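Local coordinates for putative malic enzyme ((S)-malate:NAD+ oxidoreductase (decarboxylating)) (Streptococcus pyogenes, PDB 2A9F), which probably catalyses the NAD-dependent oxidative decarboxylation of (S)-malate and binds a magnesium ion, at residues A[71-76]-A[137-142]. Numbering follows the deposited sequence.
Sequences ISDGTA and EDISAP. With MG (magnesium ion), chain C.
Thr75 and Ser140 show how a single hydroxyl can tie two loops together. The backbone N-H of Ser140 runs almost straight into Thr75 OG1 (2.9 Å, 176°), and Ser140 OG donates to the same oxygen over 3.2 Å. Thr75 OG1 in turn gives its proton to Asp73 OD1 at 2.7 Å, which fixes the hydroxyl's rotation. The threonine torsion that sets OG1 between the backbone N and carbonyl carbon (chi1 64°) suits both roles. Asp73 OD1 also accepts from Thr75 N, closing an Asx turn; both donors approach from one face of the carboxylate, about 30° out of its plane. The side chains of Asp73 and Ile139 cross at about a right angle, with Ile139 CB 3.7 Å from Asp73 OD2. The neighbouring ST turn, from Gly74 N to Ser72 OG, shapes the same loop.

Ala76 and Asp138 are the most covered residues of the contact, and Ala76 N makes a weak, bent bond to Asp138 O (2.8 Å). Asp73, Thr75 and Ile139 are buried, whereas Ala76 and Ser140 stay partly open to solvent even though Ala76 CB lies 3.3 Å from Ser140 N. On another flank, Glu137 OE2 and Asp138 OD1 each bind magnesium at 2.0 Å, with Asp163 and two waters completing the observed ligands. The metal probably draws these carboxylates together despite their like charge.

Near the C-terminal end of strand 67-72, Glu137 N bonds to Ile71 O, beside the pairing of parallel strands 67-72 and 133-136. Helix 85-102 packs against Glu137 and Asp138 through Met92, while Arg143, opening helix 143-154, forms a salt bridge with Asp73.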
# COMPACT_ATOMS: atom_id res chain seq x y z
N ILE A 71 -8.84 0.30 -2.38
CA ILE A 71 -8.68 1.66 -2.89
C ILE A 71 -9.95 2.47 -3.04
O ILE A 71 -10.99 1.97 -3.49
CB ILE A 71 -7.95 1.62 -4.25
CG1 ILE A 71 -6.68 0.77 -4.15
CG2 ILE A 71 -7.57 3.02 -4.67
CD1 ILE A 71 -6.06 0.46 -5.49
N SER A 72 -9.84 3.76 -2.69
CA SER A 72 -10.94 4.72 -2.76
C SER A 72 -10.40 6.13 -2.94
O SER A 72 -9.20 6.39 -2.74
CB SER A 72 -11.77 4.66 -1.47
OG SER A 72 -12.34 5.92 -1.15
N ASP A 73 -11.29 7.04 -3.32
CA ASP A 73 -10.93 8.45 -3.49
C ASP A 73 -11.74 9.26 -2.48
O ASP A 73 -11.76 10.49 -2.53
CB ASP A 73 -11.26 8.92 -4.89
CG ASP A 73 -12.66 8.59 -5.27
OD1 ASP A 73 -13.49 8.44 -4.35
OD2 ASP A 73 -12.95 8.47 -6.48
N GLY A 74 -12.42 8.56 -1.57
CA GLY A 74 -13.21 9.22 -0.55
C GLY A 74 -14.41 10.01 -1.07
O GLY A 74 -14.95 10.85 -0.35
N THR A 75 -14.83 9.74 -2.30
CA THR A 75 -15.97 10.47 -2.86
C THR A 75 -17.33 9.87 -2.50
O THR A 75 -18.35 10.56 -2.59
CB THR A 75 -15.89 10.54 -4.39
OG1 THR A 75 -15.98 9.21 -4.94
CG2 THR A 75 -14.57 11.18 -4.81
N ALA A 76 -17.34 8.61 -2.08
CA ALA A 76 -18.58 7.91 -1.72
C ALA A 76 -18.45 7.03 -0.48
O ALA A 76 -18.95 5.89 -0.43
CB ALA A 76 -19.06 7.07 -2.90
N GLU A 137 -13.34 0.71 -3.57
CA GLU A 137 -14.35 0.94 -2.55
C GLU A 137 -14.83 2.37 -2.41
O GLU A 137 -14.07 3.33 -2.51
CB GLU A 137 -13.82 0.47 -1.19
CG GLU A 137 -14.85 0.49 -0.06
CD GLU A 137 -15.78 -0.72 -0.09
OE1 GLU A 137 -15.31 -1.83 -0.42
OE2 GLU A 137 -16.98 -0.56 0.25
N ASP A 138 -16.12 2.50 -2.17
CA ASP A 138 -16.76 3.78 -1.97
C ASP A 138 -16.43 4.91 -2.95
O ASP A 138 -16.30 6.05 -2.54
CB ASP A 138 -16.49 4.26 -0.53
CG ASP A 138 -17.06 3.31 0.51
OD1 ASP A 138 -17.78 2.35 0.14
OD2 ASP A 138 -16.79 3.54 1.71
N ILE A 139 -16.28 4.60 -4.23
CA ILE A 139 -16.05 5.68 -5.18
C ILE A 139 -17.40 5.94 -5.86
O ILE A 139 -18.09 5.02 -6.30
CB ILE A 139 -14.92 5.36 -6.22
CG1 ILE A 139 -15.52 5.02 -7.57
CG2 ILE A 139 -14.03 4.24 -5.73
CD1 ILE A 139 -14.48 4.85 -8.67
N SER A 140 -17.79 7.21 -5.93
CA SER A 140 -19.08 7.58 -6.51
C SER A 140 -19.35 7.28 -8.00
O SER A 140 -18.44 7.28 -8.84
CB SER A 140 -19.35 9.06 -6.26
OG SER A 140 -18.38 9.86 -6.92
N ALA A 141 -20.62 7.05 -8.29
CA ALA A 141 -21.09 6.79 -9.65
C ALA A 141 -21.26 8.15 -10.31
O ALA A 141 -21.51 9.14 -9.63
CB ALA A 141 -22.42 6.07 -9.60
N PRO A 142 -21.13 8.22 -11.65
CA PRO A 142 -20.85 7.14 -12.59
C PRO A 142 -19.36 6.84 -12.79
O PRO A 142 -19.00 5.90 -13.50
CB PRO A 142 -21.50 7.63 -13.88
CG PRO A 142 -21.18 9.10 -13.82
CD PRO A 142 -21.51 9.45 -12.37
MG MG C . -18.51 0.56 0.76
O HOH W 1 -17.73 1.22 2.47
O HOH W 2 -20.47 1.47 0.94